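Local coordinates for lipopolysaccharide biosynthesis protein wbpB (Thermus thermophilus, PDB 3O9Z), which probably catalyses the NAD-dependent oxidation of a sugar substrate in the biosynthesis of 2,3-diacetamido-2,3-dideoxy-D-mannuronic acid, and binds NAD and 2-oxoglutarate, at residues A61-L66 against L93-N98; L105-E110 against L293-P298; E110-L115 against F279-A284. One frame throughout, in Å; residues are numbered along the deposited sequence.

Interaction 1: A61-L66 against L93-N98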
# COMPACT_ATOMS: atom_id res chain seq x y z
N ALA A 61 13.72 15.64 2.52
CA ALA A 61 13.80 17.09 2.29
C ALA A 61 13.68 17.84 3.59
O ALA A 61 14.30 18.89 3.75
CB ALA A 61 12.72 17.50 1.31
N TYR A 62 12.82 17.39 4.52
CA TYR A 62 12.64 17.99 5.82
C TYR A 62 13.88 17.91 6.68
O TYR A 62 14.32 18.93 7.22
CB TYR A 62 11.41 17.35 6.50
CG TYR A 62 11.27 17.80 7.92
CD1 TYR A 62 10.82 19.10 8.17
CD2 TYR A 62 11.67 17.02 8.99
CE1 TYR A 62 10.72 19.58 9.46
CE2 TYR A 62 11.54 17.49 10.28
CZ TYR A 62 11.07 18.76 10.51
OH TYR A 62 10.96 19.26 11.79
N LEU A 63 14.49 16.73 6.72
CA LEU A 63 15.72 16.59 7.48
C LEU A 63 16.84 17.40 6.82
O LEU A 63 17.67 17.89 7.55
CB LEU A 63 16.13 15.12 7.57
CG LEU A 63 15.14 14.30 8.45
CD1 LEU A 63 15.66 12.88 8.46
CD2 LEU A 63 14.96 14.80 9.89
N GLU A 64 16.84 17.55 5.49
CA GLU A 64 17.86 18.36 4.79
C GLU A 64 17.62 19.82 5.12
O GLU A 64 18.61 20.54 5.37
CB GLU A 64 17.77 18.09 3.29
CG GLU A 64 18.89 18.74 2.42
CD GLU A 64 18.76 18.26 1.00
OE1 GLU A 64 17.66 18.44 0.41
OE2 GLU A 64 19.75 17.66 0.49
N ASP A 65 16.36 20.28 5.12
CA ASP A 65 16.07 21.62 5.62
C ASP A 65 16.55 21.86 7.04
O ASP A 65 17.14 22.91 7.30
CB ASP A 65 14.57 21.96 5.52
CG ASP A 65 14.05 22.03 4.10
OD1 ASP A 65 14.80 22.19 3.11
OD2 ASP A 65 12.78 21.96 3.98
N LEU A 66 16.31 20.94 7.98
CA LEU A 66 16.81 21.06 9.35
C LEU A 66 18.35 21.18 9.35
O LEU A 66 18.89 22.06 10.03
CB LEU A 66 16.38 19.86 10.20
CG LEU A 66 14.88 19.78 10.52
CD1 LEU A 66 14.76 18.63 11.50
CD2 LEU A 66 14.31 21.08 11.05
N LEU A 93 23.56 9.29 6.07
CA LEU A 93 24.92 9.82 5.88
C LEU A 93 24.87 11.07 5.00
O LEU A 93 25.66 12.03 5.20
CB LEU A 93 25.89 8.76 5.35
CG LEU A 93 26.06 7.46 6.13
CD1 LEU A 93 27.05 6.53 5.44
CD2 LEU A 93 26.45 7.71 7.58
N ARG A 94 24.14 11.02 3.89
CA ARG A 94 24.06 12.20 3.04
C ARG A 94 23.44 13.42 3.68
O ARG A 94 23.76 14.53 3.26
CB ARG A 94 23.48 11.95 1.63
CG ARG A 94 21.94 11.96 1.52
CD ARG A 94 21.41 11.84 0.09
NE ARG A 94 21.72 10.52 -0.51
CZ ARG A 94 20.91 9.46 -0.43
NH1 ARG A 94 21.32 8.31 -0.95
NH2 ARG A 94 19.71 9.54 0.11
N LEU A 95 22.61 13.20 4.69
CA LEU A 95 21.95 14.24 5.50
C LEU A 95 22.85 14.71 6.64
O LEU A 95 22.50 15.62 7.38
CB LEU A 95 20.63 13.74 6.12
CG LEU A 95 19.46 13.54 5.14
CD1 LEU A 95 18.34 12.76 5.82
CD2 LEU A 95 18.92 14.88 4.74
N GLY A 96 24.05 14.14 6.73
CA GLY A 96 24.92 14.56 7.82
C GLY A 96 24.55 14.05 9.18
O GLY A 96 24.91 14.62 10.20
N ALA A 97 24.01 12.83 9.26
CA ALA A 97 23.65 12.18 10.52
C ALA A 97 24.33 10.79 10.55
O ALA A 97 24.67 10.22 9.49
CB ALA A 97 22.11 11.94 10.59
N ASN A 98 24.49 10.31 11.76
CA ASN A 98 24.95 8.92 11.98
C ASN A 98 23.70 8.06 11.83
O ASN A 98 22.57 8.58 11.76
CB ASN A 98 25.53 8.75 13.39
CG ASN A 98 26.96 9.34 13.53
OD1 ASN A 98 27.65 9.73 12.61
ND2 ASN A 98 27.45 9.25 14.73

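Interaction 2: L105-E110 against L293-P298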
# COMPACT_ATOMS: atom_id res chain seq x y z
N LEU A 105 22.49 -5.30 9.94
CA LEU A 105 22.85 -3.92 9.57
C LEU A 105 22.57 -3.63 8.09
O LEU A 105 21.93 -2.60 7.76
CB LEU A 105 24.36 -3.71 9.92
CG LEU A 105 24.91 -2.27 9.78
CD1 LEU A 105 23.96 -1.30 10.45
CD2 LEU A 105 26.30 -2.21 10.46
N VAL A 106 23.04 -4.49 7.18
CA VAL A 106 22.67 -4.49 5.79
C VAL A 106 22.59 -5.94 5.31
O VAL A 106 22.88 -6.85 6.11
CB VAL A 106 23.63 -3.69 4.87
CG1 VAL A 106 23.72 -2.21 5.32
CG2 VAL A 106 25.07 -4.33 4.91
N LEU A 107 22.19 -6.15 4.07
CA LEU A 107 22.00 -7.50 3.53
C LEU A 107 23.28 -8.08 2.94
O LEU A 107 23.46 -9.29 2.92
CB LEU A 107 20.86 -7.58 2.51
CG LEU A 107 19.45 -7.38 3.09
CD1 LEU A 107 18.45 -7.52 1.91
CD2 LEU A 107 19.33 -8.47 4.19
N TRP A 108 24.17 -7.25 2.40
CA TRP A 108 25.28 -7.76 1.57
C TRP A 108 26.64 -7.20 1.99
O TRP A 108 26.77 -6.03 2.30
CB TRP A 108 25.05 -7.40 0.11
CG TRP A 108 23.80 -8.00 -0.45
CD1 TRP A 108 22.57 -7.39 -0.59
CD2 TRP A 108 23.64 -9.34 -0.93
NE1 TRP A 108 21.68 -8.28 -1.14
CE2 TRP A 108 22.30 -9.49 -1.35
CE3 TRP A 108 24.50 -10.44 -1.06
CZ2 TRP A 108 21.81 -10.68 -1.90
CZ3 TRP A 108 23.99 -11.64 -1.57
CH2 TRP A 108 22.67 -11.74 -2.00
N PRO A 109 27.71 -8.02 1.88
CA PRO A 109 29.06 -7.47 2.04
C PRO A 109 29.39 -6.28 1.11
O PRO A 109 30.09 -5.42 1.60
CB PRO A 109 29.98 -8.67 1.72
CG PRO A 109 29.10 -9.89 2.13
CD PRO A 109 27.70 -9.48 1.67
N GLU A 110 28.87 -6.25 -0.11
CA GLU A 110 29.16 -5.11 -1.02
C GLU A 110 28.58 -3.83 -0.41
O GLU A 110 29.18 -2.75 -0.51
CB GLU A 110 28.53 -5.37 -2.38
CG GLU A 110 28.74 -4.29 -3.43
CD GLU A 110 28.03 -4.64 -4.72
OE1 GLU A 110 27.73 -3.72 -5.52
OE2 GLU A 110 27.77 -5.85 -4.93
N LEU A 293 26.47 -15.68 2.28
CA LEU A 293 26.93 -16.93 1.67
C LEU A 293 25.84 -17.98 1.67
O LEU A 293 25.61 -18.70 0.69
CB LEU A 293 28.13 -17.48 2.43
CG LEU A 293 29.52 -16.86 2.30
CD1 LEU A 293 30.51 -17.49 3.27
CD2 LEU A 293 29.95 -17.06 0.83
N LEU A 294 25.16 -18.07 2.82
CA LEU A 294 24.12 -19.06 3.02
C LEU A 294 22.91 -18.91 2.09
O LEU A 294 22.11 -19.85 1.96
CB LEU A 294 23.69 -19.03 4.49
CG LEU A 294 24.64 -19.73 5.47
CD1 LEU A 294 24.24 -19.44 6.93
CD2 LEU A 294 24.61 -21.25 5.17
N ARG A 295 22.71 -17.75 1.46
CA ARG A 295 21.60 -17.66 0.50
C ARG A 295 21.73 -18.53 -0.73
O ARG A 295 20.74 -18.94 -1.33
CB ARG A 295 21.35 -16.21 0.05
CG ARG A 295 21.05 -15.30 1.21
CD ARG A 295 20.87 -13.82 0.83
NE ARG A 295 20.87 -13.11 2.08
CZ ARG A 295 21.59 -12.03 2.36
NH1 ARG A 295 22.31 -11.42 1.38
NH2 ARG A 295 21.59 -11.51 3.56
N THR A 296 22.97 -18.79 -1.14
CA THR A 296 23.18 -19.52 -2.38
C THR A 296 24.05 -20.74 -2.16
O THR A 296 24.26 -21.52 -3.10
CB THR A 296 23.84 -18.64 -3.45
OG1 THR A 296 25.01 -18.02 -2.90
CG2 THR A 296 22.86 -17.56 -3.92
N LEU A 297 24.59 -20.93 -0.96
CA LEU A 297 25.43 -22.12 -0.75
C LEU A 297 24.62 -23.40 -1.03
O LEU A 297 23.56 -23.62 -0.46
CB LEU A 297 25.95 -22.12 0.69
CG LEU A 297 26.96 -23.23 0.99
CD1 LEU A 297 28.26 -22.95 0.21
CD2 LEU A 297 27.18 -23.17 2.49
N PRO A 298 25.15 -24.30 -1.89
CA PRO A 298 24.45 -25.56 -2.06
C PRO A 298 24.40 -26.39 -0.79
O PRO A 298 25.36 -26.39 -0.01
CB PRO A 298 25.27 -26.28 -3.14
CG PRO A 298 26.00 -25.17 -3.86
CD PRO A 298 26.31 -24.16 -2.79

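Interaction 3: E110-L115 against F279-A284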
# COMPACT_ATOMS: atom_id res chain seq x y z
N GLU A 110 28.87 -6.25 -0.11
CA GLU A 110 29.16 -5.11 -1.02
C GLU A 110 28.58 -3.83 -0.41
O GLU A 110 29.18 -2.75 -0.51
CB GLU A 110 28.53 -5.37 -2.38
CG GLU A 110 28.74 -4.29 -3.43
CD GLU A 110 28.03 -4.64 -4.72
OE1 GLU A 110 27.73 -3.72 -5.52
OE2 GLU A 110 27.77 -5.85 -4.93
N GLU A 111 27.46 -3.94 0.32
CA GLU A 111 26.86 -2.78 0.97
C GLU A 111 27.72 -2.31 2.14
O GLU A 111 27.92 -1.11 2.35
CB GLU A 111 25.40 -3.08 1.41
CG GLU A 111 24.50 -3.32 0.21
CD GLU A 111 23.14 -3.87 0.57
OE1 GLU A 111 23.06 -4.57 1.60
OE2 GLU A 111 22.16 -3.52 -0.13
N ILE A 112 28.26 -3.24 2.94
CA ILE A 112 29.19 -2.92 4.00
C ILE A 112 30.40 -2.15 3.38
O ILE A 112 30.75 -1.11 3.96
CB ILE A 112 29.73 -4.19 4.73
CG1 ILE A 112 28.61 -4.85 5.57
CG2 ILE A 112 30.93 -3.84 5.58
CD1 ILE A 112 28.22 -4.13 6.82
N ALA A 113 30.92 -2.64 2.25
CA ALA A 113 32.11 -2.02 1.62
C ALA A 113 31.78 -0.60 1.14
O ALA A 113 32.59 0.33 1.33
CB ALA A 113 32.61 -2.87 0.50
N ARG A 114 30.60 -0.40 0.55
CA ARG A 114 30.25 0.91 0.05
C ARG A 114 30.00 1.84 1.22
O ARG A 114 30.37 3.03 1.18
CB ARG A 114 29.03 0.84 -0.88
CG ARG A 114 29.11 0.03 -2.15
CD ARG A 114 29.97 0.66 -3.24
NE ARG A 114 30.48 -0.37 -4.15
CZ ARG A 114 31.15 -0.13 -5.28
NH1 ARG A 114 31.40 1.11 -5.66
NH2 ARG A 114 31.56 -1.15 -6.03
N LEU A 115 29.36 1.36 2.30
CA LEU A 115 29.21 2.13 3.51
C LEU A 115 30.49 2.59 4.17
O LEU A 115 30.57 3.72 4.63
CB LEU A 115 28.23 1.48 4.52
CG LEU A 115 26.77 1.27 4.13
CD1 LEU A 115 26.10 0.68 5.42
CD2 LEU A 115 26.15 2.64 3.77
N PHE A 279 28.24 -0.88 17.87
CA PHE A 279 28.66 -1.92 16.95
C PHE A 279 28.62 -1.42 15.53
O PHE A 279 27.53 -1.21 14.97
CB PHE A 279 27.76 -3.16 17.15
CG PHE A 279 27.59 -3.50 18.60
CD1 PHE A 279 28.70 -3.85 19.37
CD2 PHE A 279 26.35 -3.45 19.20
CE1 PHE A 279 28.58 -4.11 20.72
CE2 PHE A 279 26.22 -3.69 20.56
CZ PHE A 279 27.35 -4.05 21.34
N GLY A 280 29.79 -1.18 14.95
CA GLY A 280 29.90 -0.58 13.64
C GLY A 280 30.06 -1.55 12.50
O GLY A 280 29.82 -2.78 12.70
N LEU A 281 30.43 -1.07 11.32
CA LEU A 281 30.57 -1.87 10.14
C LEU A 281 31.56 -3.00 10.40
O LEU A 281 31.34 -4.12 9.95
CB LEU A 281 31.04 -1.02 8.94
CG LEU A 281 30.05 0.10 8.62
CD1 LEU A 281 30.62 1.12 7.60
CD2 LEU A 281 28.84 -0.52 7.98
N ASP A 282 32.68 -2.67 11.01
CA ASP A 282 33.71 -3.69 11.22
C ASP A 282 33.21 -4.82 12.12
O ASP A 282 33.60 -5.97 11.90
CB ASP A 282 34.97 -3.08 11.86
CG ASP A 282 35.71 -2.15 10.91
OD1 ASP A 282 35.45 -2.14 9.69
OD2 ASP A 282 36.61 -1.46 11.43
N GLU A 283 32.44 -4.52 13.16
CA GLU A 283 31.85 -5.50 14.07
C GLU A 283 30.79 -6.34 13.37
O GLU A 283 30.74 -7.56 13.54
CB GLU A 283 31.25 -4.85 15.31
CG GLU A 283 32.29 -4.38 16.32
CD GLU A 283 32.99 -3.08 15.93
OE1 GLU A 283 34.15 -2.90 16.36
OE2 GLU A 283 32.43 -2.24 15.19
N ALA A 284 29.98 -5.71 12.53
CA ALA A 284 28.82 -6.42 11.95
C ALA A 284 29.15 -7.24 10.71
O ALA A 284 28.39 -8.13 10.24
CB ALA A 284 27.75 -5.34 11.59

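Interaction 1: A61-L66 against L93-N98
Leu-95 lays its two methyls against the flank of helix 56-68, over Leu-63 and the backbone at Glu-64, within the NAD-binding Rossmann fold. Helix 85-94 here is the helical arm of the beta-alpha-beta crossover from strand 75-78 to strand 98-101. Leu-95 comes right before Gly-96, which takes a positive phi of 74° and closes a Schellman motif, with its N bonded back to Leu-93 O. The two leucine side chains cross at about a right angle. On one branch, CD1 of Leu-95 rests 3.7 Å from CB of Leu-63 and 3.8 Å from its CD1. An alanine in place of Leu-95 removes both branches and would probably leave a gap beside Leu-63 and the helix backbone. Glu-64 offers this contact its aliphatic base: CG lies anti to the backbone N (chi1 -173°) and the chain runs out extended, taking the carboxylate to salt bridges from OE1 to Arg-90 and Arg-94 of the second subunit. The other branch of Leu-95 goes right up to the helix backbone, where CD2 stands 3.5 Å from N of Glu-64.

Interaction 2: L105-E110 against L293-P298
The start of helix 109-122, with Trp-108 as its N-cap, is where Arg-295 reaches in from the C-terminal end region of helix 281-294, joining the far end of the chain to the Rossmann domain a few residues after Glu-102 and Lys-103 of the cofactor site. The arginine is extended from CG to NE (chi2 176°, chi3 -169°), which carries its guanidinium end-on to the carbonyl of Leu-107. Both terminal nitrogens bond to that one oxygen: NH1 of Arg-295 lies 2.9 Å from Leu-107 O, and NH2 of Arg-295 lies 3.0 Å from it. The oxygen is in the guanidinium plane, but the two donors use it differently. NH2 meets a lone pair in the carbonyl plane, while NH1 stands well above that plane. The same NH1 hangs over the centre of the six-membered ring of Trp-108, 3.1 Å above its plane, with the ring and guanidinium planes 79° apart. This is a cation-pi contact in which the guanidinium stands nearly upright on the indole and CZ of Arg-295 is 4.4 Å from the centroid of that ring. NH2 also bonds to Thr-182 OG1, and NE to Gly-178 O. With carbonyls, a hydroxyl and the indole face around it, the guanidinium is likely to keep its positive charge and to be held against turning.

Interaction 3: E110-L115 against F279-A284
No ring or other flat group lies at the interface where Leu-281 packs on Ile-112 and Leu-115; the flat group that matters sits beside it, the carboxylate of Glu-283. Its OE2 is met on the anti side by Gly-280 N, 2.9 Å away and 27° out of the carboxylate plane. Gly-280 is the N-cap of helix 281-294 and Glu-283 is three residues on, so this is the side-chain-to-N-cap half of a capping box. The chain of Glu-283 bends at chi2 (77°) to bring the carboxylate back over the turn.

The contact itself joins the first turn of that helix to helix 109-122 of the Rossmann domain, and it is wholly apolar. Leu-281 points its side chain at the other helix and divides its two methyls. CD2 runs past the end of Ile-112 in the opposite sense, 3.8 Å from Ile-112 CD1, and also lies 3.9 Å from Leu-115 CD1. CD1 of Leu-281 drops onto the base of Leu-115, 3.7 Å from Leu-115 C and 3.9 Å from Leu-115 CB, the two leucines crossing at about a right angle. Beyond the segments, Leu-281 also touches Val-126 of strand 126-128. On the exposed side of the helix start, Asp-282 OD1 makes a salt bridge to Lys-116 NZ of helix 109-122.

Between the two segments the helices are held by buried aliphatic packing, with no hydrogen bond; the Asp-282 to Lys-116 salt bridge adds a charged link beside it. The carboxylate of Glu-283, taking Gly-280 N, probably suits the positive end of the helix dipole.

In the fold
Interaction 1 comes first along the chain and closes before the others open; interaction 3 is nested inside the loop that interaction 2 closes. Interactions 2 and 3 have centres about 13 Å apart, share Glu-110, and both use helices 109-122 and 281-294, touching through Val-106 and Leu-105. Interaction 1 is farther off, its centre about 29 Å from that of interaction 2 and about 21 Å from that of interaction 3. It ties together two helices within the Rossmann domain, next to a subunit interface. The other two fasten a late helix of the chain onto that domain, where the short, weakly bonded strand 279-280 adds an antiparallel edge beyond strand 126-128.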